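Local structure of NAD nucleotidase (Haemophilus influenzae, 3ZTV) at residues K120-K132 against K152-T164. The protein degrades NAD to adenosine and nicotinamide riboside, acting as a zinc-dependent periplasmic 5'-nucleotidase that also cleaves the pyrophosphate of NAD(P). Numbering follows the deposited sequence.
Sequences KIPVLSANVIPDK and KIAIIGLDTVNKT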
loop_
_atom_site.group_PDB
_atom_site.type_symbol
_atom_site.label_atom_id
_atom_site.label_comp_id
_atom_site.label_asym_id
_atom_site.label_seq_id
_atom_site.Cartn_x
_atom_site.Cartn_y
_atom_site.Cartn_z
ATOM N N LYS A 120 24.870 5.985 -20.072
ATOM C CA LYS A 120 25.794 6.436 -19.034
ATOM C C LYS A 120 25.180 7.477 -18.089
ATOM O O LYS A 120 25.843 7.964 -17.167
ATOM C CB LYS A 120 27.090 6.956 -19.664
ATOM C CG LYS A 120 27.816 5.897 -20.496
ATOM C CD LYS A 120 27.969 4.598 -19.705
ATOM C CE LYS A 120 28.476 3.455 -20.568
ATOM N NZ LYS A 120 28.450 2.154 -19.839
ATOM N N ILE A 121 23.914 7.803 -18.316
ATOM C CA ILE A 121 23.170 8.700 -17.437
ATOM C C ILE A 121 22.758 7.938 -16.164
ATOM O O ILE A 121 22.171 6.863 -16.263
ATOM C CB ILE A 121 21.892 9.203 -18.155
ATOM C CG1 ILE A 121 22.227 9.843 -19.517
ATOM C CG2 ILE A 121 21.096 10.138 -17.263
ATOM C CD1 ILE A 121 23.369 10.862 -19.488
ATOM N N PRO A 122 23.041 8.493 -14.970
ATOM C CA PRO A 122 22.594 7.815 -13.744
ATOM C C PRO A 122 21.088 7.581 -13.718
ATOM O O PRO A 122 20.313 8.481 -14.066
ATOM C CB PRO A 122 22.990 8.795 -12.644
ATOM C CG PRO A 122 24.206 9.485 -13.194
ATOM C CD PRO A 122 23.915 9.645 -14.677
ATOM N N VAL A 123 20.678 6.385 -13.299
ATOM C CA VAL A 123 19.271 6.002 -13.302
ATOM C C VAL A 123 18.736 5.930 -11.865
ATOM O O VAL A 123 19.394 5.372 -10.973
ATOM C CB VAL A 123 19.058 4.643 -14.013
ATOM C CG1 VAL A 123 17.586 4.308 -14.094
ATOM C CG2 VAL A 123 19.692 4.647 -15.403
ATOM N N LEU A 124 17.543 6.484 -11.642
ATOM C CA LEU A 124 16.883 6.443 -10.335
ATOM C C LEU A 124 15.501 5.802 -10.413
ATOM O O LEU A 124 14.732 6.086 -11.340
ATOM C CB LEU A 124 16.709 7.860 -9.791
ATOM C CG LEU A 124 17.940 8.752 -9.703
ATOM C CD1 LEU A 124 17.528 10.170 -9.288
ATOM C CD2 LEU A 124 18.950 8.173 -8.734
ATOM N N SER A 125 15.172 4.974 -9.423
ATOM C CA SER A 125 13.807 4.468 -9.263
ATOM C C SER A 125 13.669 3.843 -7.877
ATOM O O SER A 125 14.286 2.809 -7.586
ATOM C CB SER A 125 13.438 3.449 -10.345
ATOM O OG SER A 125 12.065 3.132 -10.246
ATOM N N ALA A 126 12.893 4.490 -7.014
ATOM C CA ALA A 126 12.783 4.074 -5.616
ATOM C C ALA A 126 11.711 3.015 -5.357
ATOM O O ALA A 126 11.785 2.328 -4.346
ATOM C CB ALA A 126 12.542 5.287 -4.718
ATOM N N ASN A 127 10.725 2.881 -6.244
ATOM C CA ASN A 127 9.624 1.945 -6.013
ATOM C C ASN A 127 9.651 0.751 -6.977
ATOM O O ASN A 127 8.682 -0.016 -7.053
ATOM C CB ASN A 127 8.253 2.646 -6.036
ATOM C CG ASN A 127 7.877 3.173 -7.413
ATOM O OD1 ASN A 127 8.731 3.607 -8.184
ATOM N ND2 ASN A 127 6.587 3.156 -7.707
ATOM N N VAL A 128 10.755 0.603 -7.717
ATOM C CA VAL A 128 10.961 -0.528 -8.617
ATOM C C VAL A 128 12.282 -1.152 -8.182
ATOM O O VAL A 128 13.349 -0.548 -8.343
ATOM C CB VAL A 128 11.019 -0.068 -10.084
ATOM C CG1 VAL A 128 11.126 -1.277 -11.005
ATOM C CG2 VAL A 128 9.789 0.779 -10.429
ATOM N N ILE A 129 12.221 -2.347 -7.597
ATOM C CA ILE A 129 13.372 -2.893 -6.878
ATOM C C ILE A 129 13.652 -4.347 -7.298
ATOM O O ILE A 129 12.878 -5.247 -6.976
ATOM C CB ILE A 129 13.177 -2.813 -5.327
ATOM C CG1 ILE A 129 12.779 -1.395 -4.896
ATOM C CG2 ILE A 129 14.460 -3.203 -4.618
ATOM C CD1 ILE A 129 12.526 -1.261 -3.375
ATOM N N PRO A 130 14.755 -4.580 -8.034
ATOM C CA PRO A 130 15.032 -5.956 -8.464
ATOM C C PRO A 130 15.649 -6.811 -7.360
ATOM O O PRO A 130 16.475 -6.331 -6.573
ATOM C CB PRO A 130 16.037 -5.765 -9.605
ATOM C CG PRO A 130 15.804 -4.365 -10.092
ATOM C CD PRO A 130 15.522 -3.604 -8.822
ATOM N N ASP A 131 15.245 -8.079 -7.321
ATOM C CA ASP A 131 15.858 -9.061 -6.439
ATOM C C ASP A 131 17.287 -9.344 -6.895
ATOM O O ASP A 131 17.660 -9.052 -8.040
ATOM C CB ASP A 131 15.046 -10.364 -6.423
ATOM C CG ASP A 131 13.690 -10.213 -5.754
ATOM O OD1 ASP A 131 13.527 -9.340 -4.892
ATOM O OD2 ASP A 131 12.784 -11.011 -6.074
ATOM N N LYS A 132 18.066 -9.917 -5.990
ATOM C CA LYS A 132 19.468 -10.228 -6.215
ATOM C C LYS A 132 19.758 -10.977 -7.514
ATOM O O LYS A 132 20.719 -10.657 -8.210
ATOM C CB LYS A 132 19.989 -11.027 -5.019
ATOM C CG LYS A 132 21.424 -11.498 -5.152
ATOM C CD LYS A 132 21.826 -12.330 -3.943
ATOM C CE LYS A 132 23.303 -12.677 -3.961
ATOM N NZ LYS A 132 23.727 -13.219 -2.639
ATOM N N LYS A 152 22.689 20.358 0.679
ATOM C CA LYS A 152 22.301 19.068 0.121
ATOM C C LYS A 152 20.897 19.098 -0.480
ATOM O O LYS A 152 19.958 19.610 0.127
ATOM C CB LYS A 152 22.422 17.966 1.175
ATOM C CG LYS A 152 23.859 17.722 1.616
ATOM C CD LYS A 152 23.999 16.472 2.463
ATOM C CE LYS A 152 23.468 16.688 3.864
ATOM N NZ LYS A 152 23.885 15.576 4.766
ATOM N N ILE A 153 20.772 18.556 -1.684
ATOM C CA ILE A 153 19.481 18.397 -2.330
ATOM C C ILE A 153 19.326 16.933 -2.722
ATOM O O ILE A 153 20.231 16.346 -3.317
ATOM C CB ILE A 153 19.355 19.301 -3.575
ATOM C CG1 ILE A 153 19.587 20.770 -3.192
ATOM C CG2 ILE A 153 18.001 19.119 -4.241
ATOM C CD1 ILE A 153 19.454 21.755 -4.344
ATOM N N ALA A 154 18.198 16.335 -2.360
ATOM C CA ALA A 154 17.937 14.947 -2.718
ATOM C C ALA A 154 17.026 14.862 -3.932
ATOM O O ALA A 154 16.107 15.674 -4.096
ATOM C CB ALA A 154 17.313 14.212 -1.540
ATOM N N ILE A 155 17.284 13.870 -4.781
ATOM C CA ILE A 155 16.379 13.560 -5.872
ATOM C C ILE A 155 16.000 12.078 -5.803
ATOM O O ILE A 155 16.864 11.210 -5.655
ATOM C CB ILE A 155 16.967 13.958 -7.240
ATOM C CG1 ILE A 155 15.962 13.669 -8.359
ATOM C CG2 ILE A 155 18.305 13.300 -7.474
ATOM C CD1 ILE A 155 16.272 14.378 -9.668
ATOM N N ILE A 156 14.701 11.812 -5.876
ATOM C CA ILE A 156 14.128 10.476 -5.723
ATOM C C ILE A 156 13.465 10.087 -7.041
ATOM O O ILE A 156 12.731 10.888 -7.616
ATOM C CB ILE A 156 13.036 10.476 -4.622
ATOM C CG1 ILE A 156 13.591 10.941 -3.277
ATOM C CG2 ILE A 156 12.371 9.109 -4.475
ATOM C CD1 ILE A 156 12.503 11.351 -2.320
ATOM N N GLY A 157 13.702 8.869 -7.532
ATOM C CA GLY A 157 13.030 8.420 -8.739
ATOM C C GLY A 157 11.768 7.640 -8.417
ATOM O O GLY A 157 11.682 7.018 -7.354
ATOM N N LEU A 158 10.803 7.619 -9.335
ATOM C CA LEU A 158 9.539 6.916 -9.100
ATOM C C LEU A 158 8.882 6.507 -10.415
ATOM O O LEU A 158 8.890 7.284 -11.376
ATOM C CB LEU A 158 8.573 7.811 -8.301
ATOM C CG LEU A 158 7.484 7.131 -7.459
ATOM C CD1 LEU A 158 8.071 6.464 -6.222
ATOM C CD2 LEU A 158 6.420 8.154 -7.042
ATOM N N ASP A 159 8.273 5.322 -10.438
ATOM C CA ASP A 159 7.569 4.827 -11.626
ATOM C C ASP A 159 6.098 4.587 -11.348
ATOM O O ASP A 159 5.682 4.395 -10.199
ATOM C CB ASP A 159 8.200 3.506 -12.082
ATOM C CG ASP A 159 8.089 3.255 -13.595
ATOM O OD1 ASP A 159 7.326 3.936 -14.321
ATOM O OD2 ASP A 159 8.795 2.321 -14.066
ATOM N N THR A 160 5.302 4.628 -12.405
ATOM C CA THR A 160 3.924 4.185 -12.339
ATOM C C THR A 160 3.879 2.664 -12.123
ATOM O O THR A 160 4.661 1.913 -12.728
ATOM C CB THR A 160 3.154 4.623 -13.594
ATOM O OG1 THR A 160 1.759 4.341 -13.414
ATOM C CG2 THR A 160 3.695 3.967 -14.891
ATOM N N VAL A 161 2.998 2.203 -11.239
ATOM C CA VAL A 161 2.981 0.798 -10.821
ATOM C C VAL A 161 2.045 -0.078 -11.659
ATOM O O VAL A 161 2.513 -0.917 -12.440
ATOM C CB VAL A 161 2.687 0.646 -9.308
ATOM C CG1 VAL A 161 2.525 -0.820 -8.949
ATOM C CG2 VAL A 161 3.816 1.280 -8.491
ATOM N N ASN A 162 0.736 0.091 -11.494
ATOM C CA ASN A 162 -0.230 -0.778 -12.166
ATOM C C ASN A 162 -0.043 -0.808 -13.687
ATOM O O ASN A 162 -0.074 -1.866 -14.311
ATOM C CB ASN A 162 -1.671 -0.370 -11.832
ATOM C CG ASN A 162 -2.032 -0.604 -10.376
ATOM O OD1 ASN A 162 -1.398 -1.393 -9.679
ATOM N ND2 ASN A 162 -3.076 0.074 -9.920
ATOM N N LYS A 163 0.157 0.357 -14.287
ATOM C CA LYS A 163 0.324 0.440 -15.734
ATOM C C LYS A 163 1.531 -0.381 -16.217
ATOM O O LYS A 163 1.473 -1.052 -17.256
ATOM C CB LYS A 163 0.452 1.904 -16.169
ATOM C CG LYS A 163 0.608 2.077 -17.670
ATOM C CD LYS A 163 0.658 3.545 -18.061
ATOM C CE LYS A 163 -0.689 4.235 -17.871
ATOM N NZ LYS A 163 -0.687 5.595 -18.497
ATOM N N THR A 164 2.626 -0.337 -15.464
ATOM C CA THR A 164 3.831 -1.080 -15.821
ATOM C C THR A 164 3.623 -2.582 -15.637
ATOM O O THR A 164 3.904 -3.378 -16.542
ATOM C CB THR A 164 5.059 -0.602 -15.014
ATOM O OG1 THR A 164 5.224 0.806 -15.206
ATOM C CG2 THR A 164 6.331 -1.320 -15.473
#
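Asn127 grips the backbone of Asp159 with both ends of its carboxamide, tying the loop that follows edge strand 123-124 of one sheet to strand 152-159 of another, within the calcineurin-like phosphoesterase domain, near its zinc site. OD1 of Asn127 accepts the N-H of Asp159 at 2.9 Å, with the donor slightly tilted from the carbonyl plane. On the other branch, Asn127 ND2 donates to Asp159 O, also at 2.9 Å; this bond is nearly straight (173°) and lies close to the amide plane. Two bonds to one residue fix the rotation of the amide, and Tyr177 O takes a further bond from ND2. With chi1 at 68°, CG of Asn127 sits between its own backbone N and carbonyl carbon, which presents the carboxamide to the backbone of Asp159.

A third bond, Ala126 N to Gly157 O (2.8 Å), ties the loop directly to the strand. The N-H comes from above the carbonyl plane, 57° out of it. Here the chain leaving 123-124 passes close over Gly157, and the CA atoms of Ser125 and Gly157 are 4.1 Å apart. Thr99 OG1, from strand 97-99, bonds Leu124 O and, weakly, Leu158 N.

Carbon contacts extend the interface on from these bonds. Leu158 points its CB away from the loop, but its CD1 turns back to lie against Asn127 CG, the two side chains crossing at about a right angle. Leu124 CD1 packs on Ile155 CG2, with Tyr97 touching both residues, while Ala126 CB meets Ile156 CG2 beside helix 179-191. Asp159 itself, whose side chain is about 4 Å from that of His203, a probable zinc ligand, and about 6 Å from a bound zinc ion, rests its CB 3.6 Å from Val128 CG2.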